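Local structure of purine nucleosidase, (IunH-1) (Sulfolobus solfataricus, 3T8J) at residues Thr74-Asp86 with Tyr214-Ser226. The protein belongs to the nucleoside hydrolase family and is built round a mixed, mainly parallel beta sheet flanked by helices, with a bound sodium ion. Numbering follows the deposited sequence. Where two conformers were deposited one is given.
Sequences TVEKVHGKGGIGD and YVSMYLHYRQYSS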
loop_
_atom_site.group_PDB
_atom_site.type_symbol
_atom_site.label_atom_id
_atom_site.label_comp_id
_atom_site.label_asym_id
_atom_site.label_seq_id
_atom_site.Cartn_x
_atom_site.Cartn_y
_atom_site.Cartn_z
ATOM N N THR A 74 19.683 -12.079 6.783
ATOM C CA THR A 74 20.023 -13.334 7.411
ATOM C C THR A 74 19.879 -13.202 8.945
ATOM O O THR A 74 19.814 -12.078 9.476
ATOM C CB THR A 74 21.416 -13.790 7.018
ATOM O OG1 THR A 74 22.351 -12.751 7.352
ATOM C CG2 THR A 74 21.485 -14.121 5.505
ATOM N N VAL A 75 19.813 -14.339 9.630
ATOM C CA VAL A 75 19.644 -14.397 11.079
ATOM C C VAL A 75 20.699 -15.311 11.770
ATOM O O VAL A 75 20.371 -16.252 12.515
ATOM C CB VAL A 75 18.197 -14.745 11.478
ATOM C CG1 VAL A 75 17.281 -13.508 11.248
ATOM C CG2 VAL A 75 17.695 -15.956 10.697
ATOM N N GLU A 76 21.975 -15.022 11.517
ATOM C CA GLU A 76 23.047 -15.746 12.201
ATOM C C GLU A 76 23.008 -15.511 13.719
ATOM O O GLU A 76 23.533 -16.333 14.473
ATOM C CB GLU A 76 24.421 -15.440 11.572
ATOM C CG GLU A 76 24.546 -16.070 10.162
ATOM C CD GLU A 76 25.595 -15.431 9.261
ATOM O OE1 GLU A 76 26.519 -14.777 9.775
ATOM O OE2 GLU A 76 25.499 -15.593 8.020
ATOM N N LYS A 77 22.365 -14.434 14.184
ATOM C CA LYS A 77 22.172 -14.255 15.634
ATOM C C LYS A 77 21.314 -15.393 16.223
ATOM O O LYS A 77 21.466 -15.780 17.389
ATOM C CB LYS A 77 21.589 -12.871 15.966
ATOM C CG LYS A 77 20.134 -12.638 15.526
ATOM C CD LYS A 77 19.661 -11.235 15.830
ATOM C CE LYS A 77 18.241 -10.957 15.344
ATOM N NZ LYS A 77 17.833 -9.553 15.730
ATOM N N VAL A 78 20.374 -15.902 15.412
ATOM C CA VAL A 78 19.458 -16.928 15.857
ATOM C C VAL A 78 20.095 -18.318 15.798
ATOM O O VAL A 78 19.928 -19.114 16.724
ATOM C CB VAL A 78 18.165 -16.911 14.965
ATOM C CG1 VAL A 78 17.225 -18.075 15.329
ATOM C CG2 VAL A 78 17.411 -15.563 15.066
ATOM N N HIS A 79 20.813 -18.612 14.715
ATOM C CA HIS A 79 21.292 -19.983 14.415
ATOM C C HIS A 79 22.802 -20.174 14.554
ATOM O O HIS A 79 23.287 -21.290 14.396
ATOM C CB HIS A 79 20.897 -20.396 12.981
ATOM C CG HIS A 79 19.429 -20.324 12.711
ATOM N ND1 HIS A 79 18.552 -21.317 13.101
ATOM C CD2 HIS A 79 18.678 -19.372 12.108
ATOM C CE1 HIS A 79 17.323 -20.976 12.750
ATOM N NE2 HIS A 79 17.368 -19.794 12.155
ATOM N N GLY A 80 23.537 -19.109 14.832
ATOM C CA GLY A 80 25.009 -19.128 14.779
ATOM C C GLY A 80 25.537 -18.812 13.388
ATOM O O GLY A 80 24.826 -18.969 12.396
ATOM N N LYS A 81 26.804 -18.392 13.297
ATOM C CA LYS A 81 27.383 -18.056 11.988
ATOM C C LYS A 81 27.294 -19.206 10.995
ATOM O O LYS A 81 27.119 -18.982 9.789
ATOM C CB LYS A 81 28.847 -17.588 12.101
ATOM C CG LYS A 81 29.402 -17.031 10.761
ATOM C CD LYS A 81 30.808 -16.434 10.935
ATOM C CE LYS A 81 31.393 -15.892 9.613
ATOM N NZ LYS A 81 30.941 -14.496 9.323
ATOM N N GLY A 82 27.418 -20.440 11.480
ATOM C CA GLY A 82 27.428 -21.593 10.610
ATOM C C GLY A 82 26.075 -22.281 10.536
ATOM O O GLY A 82 25.947 -23.341 9.926
ATOM N N GLY A 83 25.081 -21.720 11.206
ATOM C CA GLY A 83 23.707 -22.291 11.159
ATOM C C GLY A 83 23.459 -23.423 12.155
ATOM O O GLY A 83 22.305 -23.845 12.375
ATOM N N ILE A 84 24.529 -23.867 12.811
ATOM C CA ILE A 84 24.519 -24.975 13.761
ATOM C C ILE A 84 25.421 -24.564 14.921
ATOM O O ILE A 84 26.191 -25.364 15.458
ATOM C CB ILE A 84 24.993 -26.284 13.083
ATOM C CG1 ILE A 84 26.342 -26.088 12.368
ATOM C CG2 ILE A 84 23.946 -26.751 12.090
ATOM C CD1 ILE A 84 27.092 -27.422 12.142
ATOM N N GLY A 85 25.281 -23.305 15.308
ATOM C CA GLY A 85 26.266 -22.653 16.172
ATOM C C GLY A 85 27.321 -21.957 15.334
ATOM O O GLY A 85 27.147 -21.774 14.141
ATOM N N ASP A 86 28.426 -21.544 15.959
ATOM C CA ASP A 86 29.424 -20.768 15.198
ATOM C C ASP A 86 30.427 -21.576 14.367
ATOM O O ASP A 86 31.192 -20.978 13.604
ATOM C CB ASP A 86 30.160 -19.773 16.118
ATOM C CG ASP A 86 29.243 -18.610 16.588
ATOM O OD1 ASP A 86 28.318 -18.156 15.850
ATOM O OD2 ASP A 86 29.468 -18.135 17.716
ATOM N N TYR A 214 23.240 -33.518 17.784
ATOM C CA TYR A 214 22.035 -32.728 18.074
ATOM C C TYR A 214 22.325 -31.682 19.151
ATOM O O TYR A 214 22.009 -30.511 18.962
ATOM C CB TYR A 214 20.909 -33.662 18.521
ATOM C CG TYR A 214 19.572 -33.031 18.911
ATOM C CD1 TYR A 214 18.458 -33.125 18.073
ATOM C CD2 TYR A 214 19.407 -32.411 20.137
ATOM C CE1 TYR A 214 17.229 -32.594 18.448
ATOM C CE2 TYR A 214 18.186 -31.877 20.523
ATOM C CZ TYR A 214 17.099 -31.984 19.678
ATOM O OH TYR A 214 15.887 -31.446 20.082
ATOM N N VAL A 215 22.957 -32.092 20.254
ATOM C CA VAL A 215 23.277 -31.140 21.326
ATOM C C VAL A 215 24.174 -30.031 20.771
ATOM O O VAL A 215 23.904 -28.841 21.003
ATOM C CB VAL A 215 23.901 -31.846 22.544
ATOM C CG1 VAL A 215 24.439 -30.824 23.572
ATOM C CG2 VAL A 215 22.878 -32.786 23.172
ATOM N N SER A 216 25.205 -30.405 20.015
ATOM C CA SER A 216 26.127 -29.422 19.420
ATOM C C SER A 216 25.425 -28.433 18.480
ATOM O O SER A 216 25.712 -27.222 18.495
ATOM C CB SER A 216 27.241 -30.150 18.674
ATOM O OG SER A 216 28.113 -29.251 18.001
ATOM N N MET A 217 24.504 -28.956 17.672
ATOM C CA MET A 217 23.828 -28.142 16.652
ATOM C C MET A 217 22.762 -27.219 17.205
ATOM O O MET A 217 22.469 -26.213 16.570
ATOM C CB MET A 217 23.185 -29.031 15.564
ATOM C CG MET A 217 24.172 -29.762 14.655
ATOM S SD MET A 217 23.420 -30.465 13.141
ATOM C CE MET A 217 22.150 -31.508 13.863
ATOM N N TYR A 218 22.183 -27.576 18.358
ATOM C CA TYR A 218 21.009 -26.879 18.920
ATOM C C TYR A 218 21.313 -25.960 20.100
ATOM O O TYR A 218 20.478 -25.140 20.464
ATOM C CB TYR A 218 19.887 -27.881 19.309
ATOM C CG TYR A 218 19.096 -28.356 18.101
ATOM C CD1 TYR A 218 19.567 -29.406 17.318
ATOM C CD2 TYR A 218 17.900 -27.738 17.715
ATOM C CE1 TYR A 218 18.888 -29.834 16.193
ATOM C CE2 TYR A 218 17.212 -28.171 16.588
ATOM C CZ TYR A 218 17.715 -29.215 15.824
ATOM O OH TYR A 218 17.050 -29.683 14.691
ATOM N N LEU A 219 22.505 -26.044 20.677
ATOM C CA LEU A 219 22.794 -25.248 21.867
ATOM C C LEU A 219 22.583 -23.749 21.656
ATOM O O LEU A 219 21.942 -23.096 22.484
ATOM C CB LEU A 219 24.211 -25.497 22.374
ATOM C CG LEU A 219 24.523 -24.811 23.709
ATOM C CD1 LEU A 219 23.431 -25.092 24.754
ATOM C CD2 LEU A 219 25.865 -25.262 24.200
ATOM N N HIS A 220 23.148 -23.191 20.586
ATOM C CA HIS A 220 23.037 -21.735 20.334
ATOM C C HIS A 220 21.581 -21.340 20.102
ATOM O O HIS A 220 21.109 -20.370 20.678
ATOM C CB HIS A 220 23.923 -21.311 19.134
ATOM C CG HIS A 220 23.835 -19.852 18.786
ATOM N ND1 HIS A 220 24.886 -18.975 18.945
ATOM C CD2 HIS A 220 22.817 -19.122 18.263
ATOM C CE1 HIS A 220 24.513 -17.761 18.568
ATOM N NE2 HIS A 220 23.259 -17.829 18.141
ATOM N N TYR A 221 20.886 -22.104 19.254
ATOM C CA TYR A 221 19.478 -21.866 18.936
ATOM C C TYR A 221 18.586 -21.942 20.167
ATOM O O TYR A 221 17.674 -21.125 20.338
ATOM C CB TYR A 221 19.025 -22.906 17.914
ATOM C CG TYR A 221 17.635 -22.768 17.322
ATOM C CD1 TYR A 221 17.244 -21.606 16.693
ATOM C CD2 TYR A 221 16.750 -23.856 17.306
ATOM C CE1 TYR A 221 15.982 -21.510 16.079
ATOM C CE2 TYR A 221 15.502 -23.762 16.685
ATOM C CZ TYR A 221 15.135 -22.588 16.090
ATOM O OH TYR A 221 13.898 -22.475 15.468
ATOM N N ARG A 222 18.849 -22.913 21.034
ATOM C CA ARG A 222 18.094 -23.041 22.277
ATOM C C ARG A 222 18.267 -21.822 23.204
ATOM O O ARG A 222 17.286 -21.281 23.757
ATOM C CB ARG A 222 18.489 -24.332 22.987
ATOM C CG ARG A 222 17.716 -24.620 24.262
ATOM C CD ARG A 222 18.159 -25.938 24.905
ATOM N NE ARG A 222 17.329 -26.274 26.073
ATOM C CZ ARG A 222 16.130 -26.864 26.014
ATOM N NH1 ARG A 222 15.585 -27.217 24.853
ATOM N NH2 ARG A 222 15.455 -27.101 27.130
ATOM N N GLN A 223 19.509 -21.370 23.383
ATOM C CA GLN A 223 19.754 -20.183 24.194
ATOM C C GLN A 223 19.005 -18.969 23.641
ATOM O O GLN A 223 18.383 -18.218 24.402
ATOM C CB GLN A 223 21.269 -19.878 24.301
ATOM C CG GLN A 223 21.661 -18.861 25.373
ATOM C CD GLN A 223 21.385 -17.385 25.019
ATOM O OE1 GLN A 223 21.377 -16.986 23.844
ATOM N NE2 GLN A 223 21.188 -16.573 26.047
ATOM N N TYR A 224 19.044 -18.783 22.317
ATOM C CA TYR A 224 18.427 -17.615 21.715
ATOM C C TYR A 224 16.913 -17.727 21.830
ATOM O O TYR A 224 16.223 -16.764 22.179
ATOM C CB TYR A 224 18.821 -17.488 20.242
ATOM C CG TYR A 224 18.224 -16.279 19.582
ATOM C CD1 TYR A 224 18.912 -15.086 19.515
ATOM C CD2 TYR A 224 16.953 -16.340 19.007
ATOM C CE1 TYR A 224 18.370 -13.966 18.935
ATOM C CE2 TYR A 224 16.398 -15.226 18.427
ATOM C CZ TYR A 224 17.103 -14.051 18.372
ATOM O OH TYR A 224 16.563 -12.936 17.777
ATOM N N SER A 225 16.393 -18.908 21.512
ATOM C CA SER A 225 14.937 -19.093 21.520
ATOM C C SER A 225 14.328 -18.827 22.895
ATOM O O SER A 225 13.240 -18.235 23.020
ATOM C CB SER A 225 14.580 -20.501 21.055
ATOM O OG SER A 225 14.927 -20.692 19.684
ATOM N N SER A 226 15.040 -19.243 23.935
ATOM C CA SER A 226 14.579 -19.048 25.299
ATOM C C SER A 226 14.694 -17.600 25.771
ATOM O O SER A 226 13.797 -17.080 26.449
ATOM C CB SER A 226 15.338 -19.983 26.253
ATOM O OG SER A 226 14.977 -21.351 26.037
HETATM O O HOH W 1 17.398 -10.347 18.592
#
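His220 NE2 donates to the backbone Lys77 O at 2.8 Å, nearly straight at 168°; the oxygen lies close to the imidazole plane, whereas the nitrogen sits well above the carbonyl plane. With CG anti to the backbone N (chi1 178°), the ring extends from helix 209-227 to the end of the short helix 76-79. There Gly80 covers one ring face, its CA 4.0 Å from the His220 ring centroid in a CH-pi contact almost along the normal. Val78 O, at the edge of the same ring, is buried without a conventional hydrogen-bond partner; Tyr221 CA offers it a CA-H...O contact of 3.6 Å.

The two methyls of Val78 part between two tyrosines. CG2 lies over the face of the Tyr224 ring, 3.5 Å from Tyr224 CE2, while CG1 runs alongside Tyr221, 3.7 Å from its CE1. His79 and Tyr221 lie side by side with planes 18° apart, but their ring centroids are 5.1 Å from each other, an offset with little overlap; His79 ND1 is hydrogen-bonded to Glu12 OE1, on helix 12-23. Farther along, Ile84 CG2 meets Met217 SD at 3.9 Å, and Gly85 CA packs on His220 CB.

At the outer end, one water accepts from Lys77 NZ and donates to Tyr224 OH. Lys77 NZ is also hydrogen-bonded to the backbone O of Asp280 of the second subunit, and Tyr224 OH to that residue's OD1, so the contact borders a subunit interface. It packs helix 209-227 against helix 76-79 and the glycine-rich loop that follows, with the His79 side chain about 8 Å from the sodium ion, near the metal site of a nucleoside hydrolase fold.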